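Local coordinates for protein endonuclease PI-MtuI (Mycobacterium tuberculosis, PDB 2IMZ) that forms the splicing domain of the RecA intein, which probably excises itself from its precursor and joins the flanking protein segments, at residues I19-V23 and R147-L151; R43-F49 and D150-L156. The protein carries 1 engineered substitution. One frame throughout, in Å; residues are numbered along the deposited sequence.

Interaction 1. Residues I19-V23 and R147-L151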
loop_
_atom_site.group_PDB
_atom_site.type_symbol
_atom_site.label_atom_id
_atom_site.label_comp_id
_atom_site.label_asym_id
_atom_site.label_seq_id
_atom_site.Cartn_x
_atom_site.Cartn_y
_atom_site.Cartn_z
ATOM N N ILE A 19 0.871 5.019 -16.480
ATOM C CA ILE A 19 0.259 5.378 -15.212
ATOM C C ILE A 19 -0.206 6.834 -15.096
ATOM O O ILE A 19 -1.254 7.099 -14.505
ATOM C CB ILE A 19 1.195 5.024 -14.025
ATOM C CG1 ILE A 19 0.403 5.080 -12.716
ATOM C CG2 ILE A 19 2.399 5.964 -13.991
ATOM C CD1 ILE A 19 1.077 4.352 -11.552
ATOM N N GLU A 20 0.543 7.775 -15.665
ATOM C CA GLU A 20 0.138 9.176 -15.562
ATOM C C GLU A 20 -1.186 9.435 -16.280
ATOM O O GLU A 20 -1.973 10.286 -15.857
ATOM C CB GLU A 20 1.225 10.114 -16.107
ATOM C CG GLU A 20 1.505 10.014 -17.602
ATOM C CD GLU A 20 2.586 8.998 -17.940
ATOM O OE1 GLU A 20 3.153 9.088 -19.049
ATOM O OE2 GLU A 20 2.866 8.111 -17.106
ATOM N N ASP A 21 -1.435 8.707 -17.366
ATOM C CA ASP A 21 -2.683 8.879 -18.100
ATOM C C ASP A 21 -3.834 8.300 -17.295
ATOM O O ASP A 21 -4.949 8.830 -17.301
ATOM C CB ASP A 21 -2.618 8.191 -19.466
ATOM C CG ASP A 21 -1.544 8.770 -20.362
ATOM O OD1 ASP A 21 -1.202 9.959 -20.196
ATOM O OD2 ASP A 21 -1.049 8.039 -21.245
ATOM N N VAL A 22 -3.561 7.199 -16.600
ATOM C CA VAL A 22 -4.575 6.563 -15.778
ATOM C C VAL A 22 -4.968 7.495 -14.637
ATOM O O VAL A 22 -6.148 7.641 -14.325
ATOM C CB VAL A 22 -4.056 5.229 -15.193
ATOM C CG1 VAL A 22 -5.102 4.602 -14.293
ATOM C CG2 VAL A 22 -3.712 4.276 -16.326
ATOM N N VAL A 23 -3.975 8.131 -14.022
ATOM C CA VAL A 23 -4.240 9.048 -12.915
ATOM C C VAL A 23 -4.866 10.367 -13.379
ATOM O O VAL A 23 -5.835 10.839 -12.776
ATOM C CB VAL A 23 -2.945 9.348 -12.118
ATOM C CG1 VAL A 23 -3.192 10.472 -11.116
ATOM C CG2 VAL A 23 -2.493 8.090 -11.380
ATOM N N ARG A 147 8.207 12.610 -12.087
ATOM C CA ARG A 147 6.878 12.755 -11.513
ATOM C C ARG A 147 6.481 11.332 -11.169
ATOM O O ARG A 147 6.785 10.405 -11.924
ATOM C CB ARG A 147 5.891 13.321 -12.533
ATOM C CG ARG A 147 6.216 14.718 -13.021
ATOM C CD ARG A 147 4.970 15.354 -13.597
ATOM N NE ARG A 147 4.388 14.549 -14.665
ATOM C CZ ARG A 147 3.147 14.696 -15.117
ATOM N NH1 ARG A 147 2.354 15.618 -14.591
ATOM N NH2 ARG A 147 2.699 13.923 -16.097
ATOM N N THR A 148 5.809 11.150 -10.038
ATOM C CA THR A 148 5.409 9.816 -9.618
ATOM C C THR A 148 3.917 9.713 -9.346
ATOM O O THR A 148 3.236 10.722 -9.135
ATOM C CB THR A 148 6.203 9.376 -8.371
ATOM O OG1 THR A 148 5.929 10.267 -7.284
ATOM C CG2 THR A 148 7.694 9.393 -8.669
ATOM N N PHE A 149 3.415 8.482 -9.356
ATOM C CA PHE A 149 1.998 8.224 -9.164
ATOM C C PHE A 149 1.747 6.933 -8.404
ATOM O O PHE A 149 2.659 6.133 -8.190
ATOM C CB PHE A 149 1.299 8.135 -10.523
ATOM C CG PHE A 149 1.606 9.285 -11.435
ATOM C CD1 PHE A 149 2.797 9.324 -12.153
ATOM C CD2 PHE A 149 0.726 10.356 -11.537
ATOM C CE1 PHE A 149 3.113 10.415 -12.957
ATOM C CE2 PHE A 149 1.031 11.451 -12.335
ATOM C CZ PHE A 149 2.228 11.483 -13.048
ATOM N N ASP A 150 0.492 6.728 -8.026
ATOM C CA ASP A 150 0.095 5.537 -7.291
ATOM C C ASP A 150 -1.357 5.211 -7.642
ATOM O O ASP A 150 -2.111 6.089 -8.059
ATOM C CB ASP A 150 0.243 5.795 -5.788
ATOM C CG ASP A 150 0.410 4.525 -4.987
ATOM O OD1 ASP A 150 1.240 3.675 -5.379
ATOM O OD2 ASP A 150 -0.277 4.383 -3.950
ATOM N N LEU A 151 -1.734 3.947 -7.486
ATOM C CA LEU A 151 -3.096 3.506 -7.784
ATOM C C LEU A 151 -3.601 2.568 -6.699
ATOM O O LEU A 151 -2.818 1.828 -6.106
ATOM C CB LEU A 151 -3.132 2.752 -9.118
ATOM C CG LEU A 151 -2.691 3.472 -10.393
ATOM C CD1 LEU A 151 -2.574 2.466 -11.542
ATOM C CD2 LEU A 151 -3.696 4.570 -10.734
#
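Val23 N donates to Ile19 O at 2.9 Å, closing the one helical turn that lies against Phe149 and Leu151. This short helix packs on the long strand 134-153 of the beta-rich intein (Hint) fold, and it does so almost wholly through carbon. The strand's alternation sends Phe149 and Leu151 to the helix, whereas Asp150 points away from it; Asp150 OD2 forms a salt bridge with Lys74 of the second subunit. The Phe149 ring comes up beneath the turn. Glu20 CB sits over its face in a CH-pi contact, 3.9 Å from the ring centroid, with Glu20 CA above the centre of the same ring. Ile19 CG2 meets Phe149 CD1 and Val23 CB meets CD2, each at 3.9 Å, so three helical residues touch the one ring. Beyond the ring, Phe149 CZ points at a face of the Arg147 guanidinium, whose NH2 forms a salt bridge with Glu4; Glu20 OE2 instead accepts from Gly5 N. With CG1 anti to the backbone N (chi1 -166°) and the chain then extended, Ile19 slides past Leu151 in the opposite direction, bringing CD1 within 4.0 Å of Leu151 CG. Leu151 CD2 lies 3.8 Å from both Val22 CG1 and Val23 CG2.

Interaction 2. Residues R43-F49 and D150-L156; sequences RPVVSWF and DLEVEEL. With ZN (zinc ion), chain C.
Glu155 OE1 accepts two hydrogen bonds from Arg43, from NE at 2.7 Å and from NH2 at 2.8 Å. The grip is side-on and both nitrogens serve one oxygen; guanidinium and carboxylate lie nearly coplanar, their planes 23° apart, while Leu156 CD1 lies over one guanidinium face, offset toward its rim. Farther along, the backbones satisfy each other. Glu154 N donates to Pro44 O at 3.0 Å, and Val46 N meets Glu152 O at 2.8 Å. Glu152 N donates to Ser47 O. Phe49 and Asp150 exchange a reciprocal pair of N-H...O bonds. Val46 and Ser47 thus both stand opposite Glu152, a classic beta bulge that shifts the antiparallel register by one residue where strand 40-52 pairs with strand 134-153. Past the bulge, Val153 N turns to O5 of the aminosuccinimide at position 168, the cyclised C-terminal asparagine of the intein. Ser47 CB presses on Glu152 CB at 3.3 Å, and the edge of the Phe49 ring meets Glu152 CG at 3.6 Å. From there the glutamate bends (chi2 -54°), carrying its carboxylate away from the neighbouring strand. OE1 binds zinc at 2.2 Å, and three further atoms complete the site, among them His157 ND1 and His167 NE2 of the second subunit; OE2 forms a salt bridge with Lys74 of that subunit. On the other face, Trp48 CD1 touches Leu151 CD2, and Trp48 NE1 donates to Lys27 O.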
loop_
_atom_site.group_PDB
_atom_site.type_symbol
_atom_site.label_atom_id
_atom_site.label_comp_id
_atom_site.label_asym_id
_atom_site.label_seq_id
_atom_site.Cartn_x
_atom_site.Cartn_y
_atom_site.Cartn_z
ATOM N N ARG A 43 -8.662 -6.992 -11.288
ATOM C CA ARG A 43 -9.285 -6.139 -10.287
ATOM C C ARG A 43 -9.254 -4.696 -10.777
ATOM O O ARG A 43 -8.290 -4.261 -11.406
ATOM C CB ARG A 43 -8.560 -6.279 -8.941
ATOM C CG ARG A 43 -8.849 -7.594 -8.207
ATOM C CD ARG A 43 -10.308 -7.656 -7.740
ATOM N NE ARG A 43 -10.618 -8.859 -6.969
ATOM C CZ ARG A 43 -10.897 -10.050 -7.497
ATOM N NH1 ARG A 43 -10.910 -10.216 -8.812
ATOM N NH2 ARG A 43 -11.179 -11.077 -6.704
ATOM N N PRO A 44 -10.322 -3.936 -10.501
ATOM C CA PRO A 44 -10.418 -2.539 -10.923
ATOM C C PRO A 44 -9.694 -1.521 -10.048
ATOM O O PRO A 44 -9.577 -1.695 -8.833
ATOM C CB PRO A 44 -11.924 -2.301 -10.937
ATOM C CG PRO A 44 -12.374 -3.088 -9.756
ATOM C CD PRO A 44 -11.594 -4.388 -9.902
ATOM N N VAL A 45 -9.203 -0.463 -10.684
ATOM C CA VAL A 45 -8.536 0.620 -9.979
ATOM C C VAL A 45 -9.679 1.455 -9.405
ATOM O O VAL A 45 -10.631 1.770 -10.121
ATOM C CB VAL A 45 -7.699 1.481 -10.946
ATOM C CG1 VAL A 45 -7.153 2.712 -10.228
ATOM C CG2 VAL A 45 -6.548 0.644 -11.505
ATOM N N VAL A 46 -9.588 1.795 -8.122
ATOM C CA VAL A 46 -10.637 2.566 -7.461
ATOM C C VAL A 46 -10.191 3.925 -6.925
ATOM O O VAL A 46 -11.025 4.753 -6.554
ATOM C CB VAL A 46 -11.268 1.747 -6.316
ATOM C CG1 VAL A 46 -12.008 0.548 -6.896
ATOM C CG2 VAL A 46 -10.196 1.279 -5.345
ATOM N N SER A 47 -8.882 4.152 -6.887
ATOM C CA SER A 47 -8.330 5.424 -6.418
ATOM C C SER A 47 -7.116 5.787 -7.261
ATOM O O SER A 47 -6.395 4.904 -7.732
ATOM C CB SER A 47 -7.916 5.338 -4.946
ATOM O OG SER A 47 -9.018 5.040 -4.114
ATOM N N TRP A 48 -6.892 7.088 -7.431
ATOM C CA TRP A 48 -5.789 7.601 -8.244
ATOM C C TRP A 48 -5.006 8.662 -7.476
ATOM O O TRP A 48 -5.598 9.575 -6.895
ATOM C CB TRP A 48 -6.352 8.223 -9.526
ATOM C CG TRP A 48 -7.216 7.289 -10.306
ATOM C CD1 TRP A 48 -6.829 6.475 -11.329
ATOM C CD2 TRP A 48 -8.604 7.019 -10.079
ATOM N NE1 TRP A 48 -7.888 5.711 -11.754
ATOM C CE2 TRP A 48 -8.991 6.024 -11.004
ATOM C CE3 TRP A 48 -9.559 7.519 -9.182
ATOM C CZ2 TRP A 48 -10.295 5.516 -11.060
ATOM C CZ3 TRP A 48 -10.858 7.014 -9.236
ATOM C CH2 TRP A 48 -11.212 6.022 -10.171
ATOM N N PHE A 49 -3.679 8.560 -7.489
ATOM C CA PHE A 49 -2.859 9.533 -6.777
ATOM C C PHE A 49 -1.706 10.119 -7.585
ATOM O O PHE A 49 -0.916 9.388 -8.186
ATOM C CB PHE A 49 -2.294 8.914 -5.494
ATOM C CG PHE A 49 -3.328 8.242 -4.639
ATOM C CD1 PHE A 49 -3.701 6.924 -4.884
ATOM C CD2 PHE A 49 -3.953 8.937 -3.608
ATOM C CE1 PHE A 49 -4.686 6.304 -4.112
ATOM C CE2 PHE A 49 -4.939 8.328 -2.829
ATOM C CZ PHE A 49 -5.305 7.007 -3.085
ATOM N N ASP A 150 0.492 6.728 -8.026
ATOM C CA ASP A 150 0.095 5.537 -7.291
ATOM C C ASP A 150 -1.357 5.211 -7.642
ATOM O O ASP A 150 -2.111 6.089 -8.059
ATOM C CB ASP A 150 0.243 5.795 -5.788
ATOM C CG ASP A 150 0.410 4.525 -4.987
ATOM O OD1 ASP A 150 1.240 3.675 -5.379
ATOM O OD2 ASP A 150 -0.277 4.383 -3.950
ATOM N N LEU A 151 -1.734 3.947 -7.486
ATOM C CA LEU A 151 -3.096 3.506 -7.784
ATOM C C LEU A 151 -3.601 2.568 -6.699
ATOM O O LEU A 151 -2.818 1.828 -6.106
ATOM C CB LEU A 151 -3.132 2.752 -9.118
ATOM C CG LEU A 151 -2.691 3.472 -10.393
ATOM C CD1 LEU A 151 -2.574 2.466 -11.542
ATOM C CD2 LEU A 151 -3.696 4.570 -10.734
ATOM N N GLU A 152 -4.902 2.611 -6.427
ATOM C CA GLU A 152 -5.493 1.696 -5.459
ATOM C C GLU A 152 -6.296 0.688 -6.258
ATOM O O GLU A 152 -7.125 1.061 -7.093
ATOM C CB GLU A 152 -6.419 2.407 -4.470
ATOM C CG GLU A 152 -5.717 2.965 -3.247
ATOM C CD GLU A 152 -4.886 1.922 -2.506
ATOM O OE1 GLU A 152 -5.432 0.880 -2.063
ATOM O OE2 GLU A 152 -3.673 2.150 -2.367
ATOM N N VAL A 153 -6.026 -0.585 -5.997
ATOM C CA VAL A 153 -6.682 -1.698 -6.667
ATOM C C VAL A 153 -7.621 -2.374 -5.681
ATOM O O VAL A 153 -7.205 -2.818 -4.611
ATOM C CB VAL A 153 -5.639 -2.724 -7.171
ATOM C CG1 VAL A 153 -6.333 -3.914 -7.823
ATOM C CG2 VAL A 153 -4.699 -2.054 -8.166
ATOM N N GLU A 154 -8.892 -2.449 -6.049
ATOM C CA GLU A 154 -9.890 -3.059 -5.186
ATOM C C GLU A 154 -9.508 -4.434 -4.643
ATOM O O GLU A 154 -8.973 -5.281 -5.365
ATOM C CB GLU A 154 -11.219 -3.164 -5.932
ATOM C CG GLU A 154 -12.281 -3.944 -5.183
ATOM C CD GLU A 154 -13.504 -4.199 -6.031
ATOM O OE1 GLU A 154 -14.240 -3.234 -6.311
ATOM O OE2 GLU A 154 -13.720 -5.363 -6.429
ATOM N N GLU A 155 -9.788 -4.620 -3.355
ATOM C CA GLU A 155 -9.565 -5.868 -2.626
ATOM C C GLU A 155 -8.151 -6.419 -2.432
ATOM O O GLU A 155 -7.707 -6.606 -1.296
ATOM C CB GLU A 155 -10.448 -6.976 -3.229
ATOM C CG GLU A 155 -10.317 -8.330 -2.521
ATOM C CD GLU A 155 -11.137 -9.437 -3.169
ATOM O OE1 GLU A 155 -11.158 -9.528 -4.414
ATOM O OE2 GLU A 155 -11.751 -10.236 -2.429
ATOM N N LEU A 156 -7.440 -6.678 -3.525
ATOM C CA LEU A 156 -6.118 -7.286 -3.431
ATOM C C LEU A 156 -4.920 -6.385 -3.150
ATOM O O LEU A 156 -3.877 -6.872 -2.723
ATOM C CB LEU A 156 -5.871 -8.134 -4.678
ATOM C CG LEU A 156 -6.961 -9.202 -4.855
ATOM C CD1 LEU A 156 -6.696 -10.028 -6.108
ATOM C CD2 LEU A 156 -6.991 -10.102 -3.625
HETATM ZN ZN ZN C . -3.923 -0.524 -1.319
#

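Overall arrangement
Interactions 1 and 2 share Asp150 and Leu151 on strand 134-153, their centres 11 Å apart. Leu151 links helix 19-24 to the side chains of strand 40-52, so interaction 1 is continuous with one face of the sheet made in interaction 2. They also touch directly: Val22 O lies 3.3 Å from Trp48 CD1, and Phe149 CB is 3.5 Å from Phe49 O. The opposite face of the sheet, which bears Asp150 and Glu152, is the one related to the metal: the Asp150 side chain is about 7 Å from the zinc ion that Glu152 binds.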